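Local coordinates for protein STU0660 (Streptococcus thermophilus, PDB 3ZTH) that probably binds DNA as a large Csn2-type Cas protein taking part in CRISPR-mediated bacterial immunity, and carries magnesium ions, at residues 101-106 with 150-155; 95-100 with 186-191; 121-126 with 144-149; 84-89 with 179-184. One frame throughout, in Å; residues are numbered along the deposited sequence.

Contact 1 of 4, residues 101-106 with 150-155; sequences YLRKIV and TLDQLL
Arg103 and Asp152 form a salt bridge. NH2 of Arg103 gives an almost straight hydrogen bond to OD1 of Asp152, 3.0 Å with an N-H...O angle of 175°. The oxygen lies at the guanidinium edge, in its plane, but the donor meets the carboxylate from above its own plane. The two flat groups are turned 60° apart. Asp152 OD1 is also bonded to the hydroxyl of Tyr92, which in turn pairs with Arg103 NE, so Tyr92 joins both ends of the bridge. The extended Arg103 chain carries its charge to the carboxylate, beside which it runs in the same direction. The bridge lies at the margin of a helix-helix contact. The axes of the segments 101-106 and 151-155 cross at 125° and pass 10.9 Å apart, where helix 97-106 meets helix 151-157. Thr150 is the N-cap of the second helix: its OG1 accepts from Gln153 N at 3.1 Å. Val106 carries the packing. Its CG2 meets Leu155 CD1 tip to tip, 3.4 Å away, while CG1 slides past the side chain of Leu151 in the opposite direction. Leu102 CB adds a looser touch on Leu155 CD1. Met129 of the second subunit packs on Leu102, Val106 and Leu155.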
# COMPACT_ATOMS: atom_id res chain seq x y z
N TYR A 101 -0.84 -0.63 -29.91
CA TYR A 101 -1.73 -0.91 -31.03
C TYR A 101 -3.12 -0.30 -30.86
O TYR A 101 -3.61 0.39 -31.75
CB TYR A 101 -1.85 -2.43 -31.21
CG TYR A 101 -2.91 -2.86 -32.20
CD1 TYR A 101 -2.81 -2.54 -33.55
CD2 TYR A 101 -4.00 -3.62 -31.78
CE1 TYR A 101 -3.78 -2.97 -34.47
CE2 TYR A 101 -4.97 -4.06 -32.68
CZ TYR A 101 -4.85 -3.73 -34.01
OH TYR A 101 -5.81 -4.16 -34.89
N LEU A 102 -3.75 -0.57 -29.72
CA LEU A 102 -5.08 -0.04 -29.47
C LEU A 102 -5.09 1.48 -29.39
O LEU A 102 -6.11 2.11 -29.68
CB LEU A 102 -5.66 -0.64 -28.19
CG LEU A 102 -5.94 -2.14 -28.24
CD1 LEU A 102 -6.45 -2.61 -26.90
CD2 LEU A 102 -6.95 -2.45 -29.34
N ARG A 103 -3.97 2.08 -29.00
CA ARG A 103 -3.92 3.54 -28.92
C ARG A 103 -3.98 4.17 -30.31
O ARG A 103 -4.48 5.28 -30.47
CB ARG A 103 -2.67 4.02 -28.19
CG ARG A 103 -2.81 4.00 -26.68
CD ARG A 103 -1.54 4.41 -25.99
NE ARG A 103 -1.71 4.50 -24.55
CZ ARG A 103 -0.73 4.74 -23.69
NH1 ARG A 103 0.51 4.92 -24.13
NH2 ARG A 103 -0.98 4.79 -22.38
N LYS A 104 -3.49 3.45 -31.31
CA LYS A 104 -3.51 3.94 -32.69
C LYS A 104 -4.92 3.82 -33.26
O LYS A 104 -5.38 4.68 -34.01
CB LYS A 104 -2.54 3.13 -33.55
CG LYS A 104 -1.09 3.11 -33.06
CD LYS A 104 -0.29 4.33 -33.49
CE LYS A 104 1.18 4.15 -33.13
NZ LYS A 104 2.06 5.22 -33.68
N ILE A 105 -5.59 2.73 -32.89
CA ILE A 105 -6.95 2.45 -33.36
C ILE A 105 -7.99 3.37 -32.74
O ILE A 105 -8.84 3.91 -33.44
CB ILE A 105 -7.35 0.99 -33.05
CG1 ILE A 105 -6.66 0.05 -34.05
CG2 ILE A 105 -8.87 0.82 -33.10
CD1 ILE A 105 -7.10 -1.39 -33.93
N VAL A 106 -7.92 3.54 -31.42
CA VAL A 106 -8.86 4.38 -30.70
C VAL A 106 -8.77 5.83 -31.16
O VAL A 106 -9.76 6.56 -31.11
CB VAL A 106 -8.60 4.31 -29.19
CG1 VAL A 106 -9.54 5.24 -28.45
CG2 VAL A 106 -8.80 2.90 -28.69
N THR A 150 -10.73 9.82 -20.34
CA THR A 150 -9.78 9.70 -21.44
C THR A 150 -9.95 8.29 -22.00
O THR A 150 -10.41 7.39 -21.30
CB THR A 150 -8.32 9.85 -20.97
OG1 THR A 150 -8.02 8.83 -20.02
CG2 THR A 150 -8.11 11.22 -20.33
N LEU A 151 -9.60 8.11 -23.27
CA LEU A 151 -9.72 6.80 -23.89
C LEU A 151 -8.75 5.84 -23.21
O LEU A 151 -9.10 4.70 -22.92
CB LEU A 151 -9.44 6.91 -25.39
CG LEU A 151 -10.54 7.77 -26.05
CD1 LEU A 151 -10.15 8.19 -27.45
CD2 LEU A 151 -11.85 6.98 -26.04
N ASP A 152 -7.54 6.32 -22.93
CA ASP A 152 -6.56 5.48 -22.25
C ASP A 152 -7.21 4.92 -20.99
O ASP A 152 -7.03 3.75 -20.66
CB ASP A 152 -5.34 6.29 -21.85
CG ASP A 152 -4.42 5.52 -20.92
OD1 ASP A 152 -3.77 4.55 -21.37
OD2 ASP A 152 -4.37 5.86 -19.72
N GLN A 153 -7.97 5.76 -20.31
CA GLN A 153 -8.66 5.35 -19.09
C GLN A 153 -9.73 4.31 -19.38
O GLN A 153 -9.85 3.31 -18.67
CB GLN A 153 -9.28 6.57 -18.42
CG GLN A 153 -10.06 6.24 -17.17
CD GLN A 153 -10.56 7.49 -16.47
OE1 GLN A 153 -11.31 7.41 -15.50
NE2 GLN A 153 -10.13 8.66 -16.96
N LEU A 154 -10.52 4.55 -20.42
CA LEU A 154 -11.57 3.61 -20.81
C LEU A 154 -10.98 2.25 -21.20
O LEU A 154 -11.48 1.21 -20.78
CB LEU A 154 -12.36 4.16 -22.00
CG LEU A 154 -13.63 4.95 -21.72
CD1 LEU A 154 -14.37 5.17 -23.03
CD2 LEU A 154 -14.52 4.18 -20.74
N LEU A 155 -9.93 2.28 -22.01
CA LEU A 155 -9.29 1.05 -22.44
C LEU A 155 -8.72 0.29 -21.25
O LEU A 155 -8.68 -0.94 -21.25
CB LEU A 155 -8.17 1.36 -23.44
CG LEU A 155 -8.63 1.83 -24.82
CD1 LEU A 155 -7.44 2.17 -25.69
CD2 LEU A 155 -9.46 0.74 -25.46

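Contact 2 of 4, residues 95-100 with 186-191; sequences GTLAQG and EMLDHL
The first turn of helix 97-106 lies against helix 177-192, with Leu97 and Leu188 the closest pair of CA atoms at 7.1 Å and Gly100 facing Leu191 at 7.2 Å. Leu97 makes most of the contacts. Its CG stands anti to the backbone N (chi1 -169°), which sends both methyl groups into the other helix. CD1 touches two leucines. It meets Leu191 CD2 at 3.3 Å, where the side chains cross obliquely. It meets Leu188 CD1 at 3.8 Å, where they cross at about a right angle. CD2 and CB take the end of Met187, a selenomethionine, which comes tip to tip. The Met187 chain runs out extended and then bends at its last torsion (chi3 84°). That bend turns CE back over Leu97, while SE lies 4.1 Å from Ala98 CB. Thr96 is the N-cap of helix 97-106: its OG1 accepts from Gln99 N at 3.2 Å and is also bonded to Glu91 O. This is helix packing beside the central sheet of a protein assigned to the P-loop NTPase clan, away from the magnesium sites. Leu188 rests on Ile201 and Leu191 on Tyr199, both of strand 199-204. At Gly100, Leu191 CD1 lies directly against the backbone, 3.6 Å from Gly100 O. Across the contact no hydrogen bond forms, and apolar side chains do the work. Leu135 of the second subunit also packs on Met187 and on His190.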
# COMPACT_ATOMS: atom_id res chain seq x y z
N GLY A 95 3.21 -0.61 -21.61
CA GLY A 95 4.24 -1.22 -22.44
C GLY A 95 3.95 -2.44 -23.29
O GLY A 95 4.84 -2.90 -24.00
N THR A 96 2.73 -2.98 -23.24
CA THR A 96 2.45 -4.15 -24.06
C THR A 96 2.18 -3.72 -25.48
O THR A 96 1.88 -2.56 -25.76
CB THR A 96 1.22 -4.93 -23.59
OG1 THR A 96 0.04 -4.14 -23.81
CG2 THR A 96 1.35 -5.29 -22.12
N LEU A 97 2.28 -4.69 -26.38
CA LEU A 97 2.04 -4.46 -27.79
C LEU A 97 0.63 -3.89 -27.96
O LEU A 97 0.42 -2.92 -28.69
CB LEU A 97 2.19 -5.79 -28.53
CG LEU A 97 2.23 -5.82 -30.05
CD1 LEU A 97 3.43 -5.03 -30.55
CD2 LEU A 97 2.33 -7.26 -30.51
N ALA A 98 -0.33 -4.48 -27.27
CA ALA A 98 -1.73 -4.04 -27.33
C ALA A 98 -1.90 -2.56 -27.00
O ALA A 98 -2.67 -1.84 -27.64
CB ALA A 98 -2.58 -4.90 -26.39
N GLN A 99 -1.18 -2.09 -25.98
CA GLN A 99 -1.28 -0.70 -25.59
C GLN A 99 -0.94 0.19 -26.78
O GLN A 99 -1.71 1.07 -27.14
CB GLN A 99 -0.32 -0.40 -24.45
CG GLN A 99 -0.49 1.00 -23.87
CD GLN A 99 0.57 1.33 -22.84
OE1 GLN A 99 0.40 2.25 -22.04
NE2 GLN A 99 1.67 0.59 -22.86
N GLY A 100 0.21 -0.07 -27.39
CA GLY A 100 0.62 0.72 -28.54
C GLY A 100 -0.29 0.57 -29.74
O GLY A 100 -0.49 1.51 -30.51
N GLU A 186 -0.05 -10.89 -36.18
CA GLU A 186 -0.94 -9.98 -36.89
C GLU A 186 -1.01 -8.63 -36.19
O GLU A 186 -0.99 -7.58 -36.84
CB GLU A 186 -2.35 -10.55 -36.96
CG GLU A 186 -2.63 -11.38 -38.17
CD GLU A 186 -4.09 -11.29 -38.53
OE1 GLU A 186 -4.53 -10.16 -38.87
OE2 GLU A 186 -4.79 -12.32 -38.46
N MSE A 187 -1.13 -8.67 -34.86
CA MSE A 187 -1.18 -7.44 -34.09
C MSE A 187 0.14 -6.70 -34.26
O MSE A 187 0.15 -5.48 -34.42
CB MSE A 187 -1.41 -7.73 -32.61
CG MSE A 187 -1.32 -6.48 -31.76
SE MSE A 187 -2.05 -6.70 -29.99
CE MSE A 187 -0.53 -7.49 -29.13
N LEU A 188 1.23 -7.45 -34.23
CA LEU A 188 2.56 -6.86 -34.40
C LEU A 188 2.66 -6.23 -35.78
O LEU A 188 3.25 -5.16 -35.94
CB LEU A 188 3.63 -7.94 -34.23
CG LEU A 188 5.08 -7.51 -34.47
CD1 LEU A 188 5.52 -6.51 -33.41
CD2 LEU A 188 5.97 -8.74 -34.45
N ASP A 189 2.05 -6.88 -36.78
CA ASP A 189 2.08 -6.37 -38.15
C ASP A 189 1.46 -4.98 -38.22
O ASP A 189 2.10 -4.02 -38.64
CB ASP A 189 1.32 -7.32 -39.08
CG ASP A 189 1.58 -7.03 -40.56
OD1 ASP A 189 2.03 -5.91 -40.89
OD2 ASP A 189 1.31 -7.91 -41.40
N HIS A 190 0.20 -4.88 -37.79
CA HIS A 190 -0.54 -3.64 -37.81
C HIS A 190 0.16 -2.54 -37.03
O HIS A 190 0.06 -1.37 -37.39
CB HIS A 190 -1.96 -3.86 -37.27
CG HIS A 190 -2.76 -4.86 -38.05
ND1 HIS A 190 -4.02 -5.26 -37.68
CD2 HIS A 190 -2.45 -5.56 -39.17
CE1 HIS A 190 -4.46 -6.17 -38.53
NE2 HIS A 190 -3.53 -6.37 -39.44
N LEU A 191 0.86 -2.90 -35.95
CA LEU A 191 1.56 -1.89 -35.19
C LEU A 191 2.78 -1.39 -35.97
O LEU A 191 2.95 -0.19 -36.15
CB LEU A 191 2.02 -2.43 -33.83
CG LEU A 191 2.79 -1.37 -33.03
CD1 LEU A 191 1.80 -0.32 -32.54
CD2 LEU A 191 3.51 -1.98 -31.84

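Contact 3 of 4, residues 121-126 with 144-149; sequences QVELIE and LENLPL
Asn146 holds the polar centre of this contact. Its ND2 donates to Glu123 OE1 at 2.5 Å, with an N-H...O angle of 164°. The acceptor lies close to the amide plane of Asn146, but the donor comes from above the Glu123 carboxylate, and the two planes stand 79° apart. A bend at chi2 brings the Glu123 carboxylate to the amide. Glu126 approaches differently. It reaches out extended, with CG anti to the backbone N, and puts OE2 2.8 Å from the backbone N of Asn146. That hydrogen bond is weak, for its angle is only 120°. Asn146 CG takes the crowded position between the backbone N and the carbonyl carbon, which turns the amide to the helix. Val122 CG1 packs on Asn146 CB at 3.8 Å. Two further backbone donors are met from the same helix: Leu144 N by Asn130 OD1 and Leu149 N by Asn119 OD1. Helix 109-130 and strand 140-146 run antiparallel here, in the long arm far from the chain centre. Leu144, Glu145 and Asn146 also pair with an antiparallel strand of the second subunit, so the sheet continues across the interface. Glu126 OE2 lies 3.0 Å from Leu144 O, another acceptor. The closeness of this second acceptor, with the carboxylate of Glu145 not far off, may raise the pKa of Glu126.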
# COMPACT_ATOMS: atom_id res chain seq x y z
N GLN A 121 -22.19 13.84 -20.70
CA GLN A 121 -23.09 13.19 -19.76
C GLN A 121 -22.47 13.25 -18.37
O GLN A 121 -23.18 13.19 -17.36
CB GLN A 121 -23.32 11.74 -20.17
CG GLN A 121 -24.18 11.62 -21.40
CD GLN A 121 -25.50 12.32 -21.21
OE1 GLN A 121 -26.28 11.97 -20.31
NE2 GLN A 121 -25.78 13.31 -22.06
N VAL A 122 -21.15 13.36 -18.32
CA VAL A 122 -20.44 13.45 -17.05
C VAL A 122 -20.72 14.83 -16.48
O VAL A 122 -21.18 14.97 -15.35
CB VAL A 122 -18.92 13.25 -17.25
CG1 VAL A 122 -18.17 13.64 -15.99
CG2 VAL A 122 -18.64 11.79 -17.59
N GLU A 123 -20.46 15.86 -17.29
CA GLU A 123 -20.69 17.24 -16.89
C GLU A 123 -22.13 17.42 -16.43
O GLU A 123 -22.43 18.32 -15.64
CB GLU A 123 -20.42 18.18 -18.06
CG GLU A 123 -18.96 18.22 -18.47
CD GLU A 123 -18.13 19.09 -17.55
OE1 GLU A 123 -18.37 19.06 -16.33
OE2 GLU A 123 -17.23 19.80 -18.06
N LEU A 124 -23.02 16.57 -16.92
CA LEU A 124 -24.42 16.64 -16.52
C LEU A 124 -24.59 15.96 -15.17
O LEU A 124 -25.27 16.49 -14.28
CB LEU A 124 -25.33 15.95 -17.54
CG LEU A 124 -25.44 16.55 -18.95
CD1 LEU A 124 -26.59 15.86 -19.68
CD2 LEU A 124 -25.68 18.06 -18.88
N ILE A 125 -23.96 14.80 -15.00
CA ILE A 125 -24.06 14.08 -13.73
C ILE A 125 -23.48 14.95 -12.61
O ILE A 125 -23.96 14.91 -11.48
CB ILE A 125 -23.32 12.72 -13.80
CG1 ILE A 125 -24.03 11.81 -14.80
CG2 ILE A 125 -23.32 12.06 -12.43
CD1 ILE A 125 -23.41 10.43 -14.93
N GLU A 126 -22.47 15.74 -12.94
CA GLU A 126 -21.85 16.63 -11.95
C GLU A 126 -22.85 17.71 -11.52
O GLU A 126 -23.17 17.83 -10.34
CB GLU A 126 -20.61 17.32 -12.54
CG GLU A 126 -19.91 18.24 -11.55
CD GLU A 126 -18.79 19.04 -12.19
OE1 GLU A 126 -19.08 19.92 -13.03
OE2 GLU A 126 -17.61 18.81 -11.84
N LEU A 144 -18.33 18.95 -6.06
CA LEU A 144 -17.55 17.93 -6.73
C LEU A 144 -17.14 18.44 -8.11
O LEU A 144 -17.93 19.03 -8.83
CB LEU A 144 -18.39 16.67 -6.87
CG LEU A 144 -18.76 16.01 -5.54
CD1 LEU A 144 -19.84 14.97 -5.75
CD2 LEU A 144 -17.53 15.38 -4.92
N GLU A 145 -15.87 18.23 -8.45
CA GLU A 145 -15.37 18.62 -9.76
C GLU A 145 -15.06 17.32 -10.49
O GLU A 145 -14.64 16.33 -9.88
CB GLU A 145 -14.11 19.47 -9.63
CG GLU A 145 -14.41 20.93 -9.34
CD GLU A 145 -13.18 21.73 -8.95
OE1 GLU A 145 -12.14 21.61 -9.66
OE2 GLU A 145 -13.25 22.49 -7.96
N ASN A 146 -15.31 17.30 -11.80
CA ASN A 146 -15.06 16.08 -12.54
C ASN A 146 -13.78 16.12 -13.35
O ASN A 146 -13.41 17.14 -13.92
CB ASN A 146 -16.23 15.78 -13.47
CG ASN A 146 -16.41 16.82 -14.54
OD1 ASN A 146 -15.51 17.04 -15.35
ND2 ASN A 146 -17.56 17.47 -14.55
N LEU A 147 -13.10 14.98 -13.35
CA LEU A 147 -11.88 14.82 -14.12
C LEU A 147 -12.38 14.14 -15.38
O LEU A 147 -12.77 12.98 -15.35
CB LEU A 147 -10.89 13.91 -13.40
CG LEU A 147 -9.63 13.62 -14.21
CD1 LEU A 147 -8.85 14.93 -14.38
CD2 LEU A 147 -8.77 12.57 -13.51
N PRO A 148 -12.40 14.87 -16.50
CA PRO A 148 -12.86 14.31 -17.77
C PRO A 148 -12.23 12.96 -18.11
O PRO A 148 -11.05 12.73 -17.83
CB PRO A 148 -12.50 15.40 -18.77
CG PRO A 148 -11.26 16.00 -18.17
CD PRO A 148 -11.66 16.12 -16.72
N LEU A 149 -13.03 12.08 -18.71
CA LEU A 149 -12.58 10.76 -19.11
C LEU A 149 -11.63 10.79 -20.30
O LEU A 149 -11.71 11.67 -21.15
CB LEU A 149 -13.77 9.88 -19.46
CG LEU A 149 -14.39 9.11 -18.29
CD1 LEU A 149 -15.63 8.36 -18.74
CD2 LEU A 149 -13.35 8.15 -17.74

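Contact 4 of 4, residues 84-89 with 179-184; sequences KDLLEQ and DKLSLF
Lys180 NZ is the best-held polar atom, with one hydrogen bond and two aromatic partners. It donates to Val175 O, and its charge makes cation-pi contacts with Phe172 and Phe83. The end of the Lys180 side chain leads away from 84-89, toward Phe172 and toward Phe83 at the start of the same helix. Gln89 OE1 is also held outside the contact: it accepts from Leu97 N. A bend at chi2 (-53°) carries its amide away from the facing helix. Between the helices the contact is apolar, and Leu86 is its centre. CG of Leu86 is anti to the backbone N (chi1 -164°), so the side chain reaches across to three residues. CD2 sits 3.4 Å from Lys180 O and 3.7 Å from Phe184 CB. CD1 meets Leu181 CD2 at 3.7 Å, where the two leucines cross at about a right angle. The CB of Leu181 points away, yet its branch turns back to make this touch. Leu86 and Phe184 cross obliquely. At another part of the Phe184 ring, Gln89 CB comes to the edge, near its plane, 4.0 Å from CE1. No hydrogen bond spans the two segments. Their axes pass 10.3 Å apart and run roughly the same way, at 33°. Cys137 of the second subunit packs on Ser182 and Leu183 of helix 177-192. Strand 76-80, the edge strand of the mixed sheet within this chain, borders the contact: Ile80 touches Phe184 and Ile78 touches Gln89.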
# COMPACT_ATOMS: atom_id res chain seq x y z
N LYS A 84 1.79 -17.44 -22.01
CA LYS A 84 1.25 -16.47 -21.07
C LYS A 84 1.81 -15.10 -21.41
O LYS A 84 1.12 -14.09 -21.30
CB LYS A 84 1.60 -16.84 -19.63
CG LYS A 84 1.08 -15.84 -18.61
CD LYS A 84 1.66 -16.09 -17.22
CE LYS A 84 1.25 -14.99 -16.24
NZ LYS A 84 1.89 -15.16 -14.90
N ASP A 85 3.08 -15.05 -21.82
CA ASP A 85 3.69 -13.78 -22.19
C ASP A 85 2.98 -13.22 -23.41
O ASP A 85 2.82 -12.00 -23.56
CB ASP A 85 5.18 -13.94 -22.51
CG ASP A 85 5.99 -14.36 -21.32
OD1 ASP A 85 5.61 -13.99 -20.19
OD2 ASP A 85 7.02 -15.04 -21.51
N LEU A 86 2.57 -14.12 -24.30
CA LEU A 86 1.88 -13.73 -25.51
C LEU A 86 0.52 -13.11 -25.16
O LEU A 86 0.17 -12.03 -25.67
CB LEU A 86 1.74 -14.94 -26.42
CG LEU A 86 1.39 -14.61 -27.87
CD1 LEU A 86 1.98 -15.69 -28.78
CD2 LEU A 86 -0.12 -14.50 -28.03
N LEU A 87 -0.25 -13.77 -24.30
CA LEU A 87 -1.54 -13.22 -23.90
C LEU A 87 -1.34 -11.84 -23.27
O LEU A 87 -2.10 -10.91 -23.54
CB LEU A 87 -2.23 -14.14 -22.90
CG LEU A 87 -3.54 -13.61 -22.29
CD1 LEU A 87 -4.56 -13.34 -23.39
CD2 LEU A 87 -4.08 -14.62 -21.29
N GLU A 88 -0.30 -11.71 -22.45
CA GLU A 88 -0.00 -10.45 -21.78
C GLU A 88 0.31 -9.31 -22.74
O GLU A 88 -0.01 -8.15 -22.47
CB GLU A 88 1.16 -10.63 -20.79
CG GLU A 88 0.69 -10.91 -19.37
CD GLU A 88 1.80 -11.42 -18.45
OE1 GLU A 88 2.93 -10.87 -18.51
OE2 GLU A 88 1.54 -12.37 -17.67
N GLN A 89 0.91 -9.63 -23.88
CA GLN A 89 1.22 -8.61 -24.87
C GLN A 89 -0.03 -8.13 -25.59
O GLN A 89 -0.02 -7.08 -26.24
CB GLN A 89 2.23 -9.13 -25.90
CG GLN A 89 3.65 -9.21 -25.39
CD GLN A 89 4.14 -7.90 -24.79
OE1 GLN A 89 4.13 -6.85 -25.44
NE2 GLN A 89 4.57 -7.97 -23.54
N ASP A 179 -2.62 -20.55 -33.70
CA ASP A 179 -3.46 -19.36 -33.82
C ASP A 179 -2.99 -18.29 -32.85
O ASP A 179 -3.06 -17.09 -33.15
CB ASP A 179 -4.93 -19.66 -33.54
CG ASP A 179 -5.59 -20.46 -34.64
OD1 ASP A 179 -5.41 -20.12 -35.83
OD2 ASP A 179 -6.31 -21.43 -34.32
N LYS A 180 -2.55 -18.71 -31.66
CA LYS A 180 -2.06 -17.78 -30.66
C LYS A 180 -0.93 -16.94 -31.25
O LYS A 180 -0.91 -15.71 -31.13
CB LYS A 180 -1.54 -18.52 -29.43
CG LYS A 180 -2.60 -18.99 -28.45
CD LYS A 180 -1.94 -19.44 -27.15
CE LYS A 180 -1.99 -20.95 -26.94
NZ LYS A 180 -3.28 -21.39 -26.34
N LEU A 181 -0.00 -17.63 -31.90
CA LEU A 181 1.14 -16.97 -32.51
C LEU A 181 0.71 -16.09 -33.67
O LEU A 181 1.15 -14.94 -33.80
CB LEU A 181 2.15 -18.03 -32.98
CG LEU A 181 2.77 -18.89 -31.86
CD1 LEU A 181 3.49 -20.08 -32.47
CD2 LEU A 181 3.73 -18.05 -31.01
N SER A 182 -0.18 -16.61 -34.51
CA SER A 182 -0.68 -15.86 -35.66
C SER A 182 -1.36 -14.55 -35.25
O SER A 182 -1.08 -13.49 -35.82
CB SER A 182 -1.64 -16.72 -36.47
OG SER A 182 -0.96 -17.86 -36.95
N LEU A 183 -2.25 -14.63 -34.27
CA LEU A 183 -2.94 -13.43 -33.80
C LEU A 183 -1.91 -12.43 -33.29
O LEU A 183 -2.00 -11.23 -33.59
CB LEU A 183 -3.93 -13.79 -32.69
CG LEU A 183 -5.18 -14.51 -33.19
CD1 LEU A 183 -5.99 -15.02 -32.00
CD2 LEU A 183 -6.01 -13.57 -34.06
N PHE A 184 -0.93 -12.92 -32.54
CA PHE A 184 0.12 -12.05 -32.01
C PHE A 184 0.90 -11.39 -33.14
O PHE A 184 1.16 -10.19 -33.11
CB PHE A 184 1.08 -12.85 -31.13
CG PHE A 184 2.34 -12.10 -30.78
CD1 PHE A 184 2.33 -11.12 -29.80
CD2 PHE A 184 3.54 -12.38 -31.44
CE1 PHE A 184 3.49 -10.41 -29.48
CE2 PHE A 184 4.70 -11.68 -31.12
CZ PHE A 184 4.68 -10.69 -30.14

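From the N terminus, the first segment to take part lies on helix 83-89, and contact 4 closes a long loop from it to helix 177-192. Helix 97-106 follows. Its start returns to the same later helix in contact 2, so contacts 2 and 4 cross along the chain. They also touch: Gln89 O probably accepts a hydrogen bond from Ala98 N. The end of helix 97-106 meets helix 151-157 in contact 1, nested inside both of those loops. Innermost is contact 3, between helix 109-130 and strand 140-146. Contacts 2 and 4 tie the helices beside the central sheet together, contact 1 joins them to the base of the arm, and contact 3 lies farther out along it.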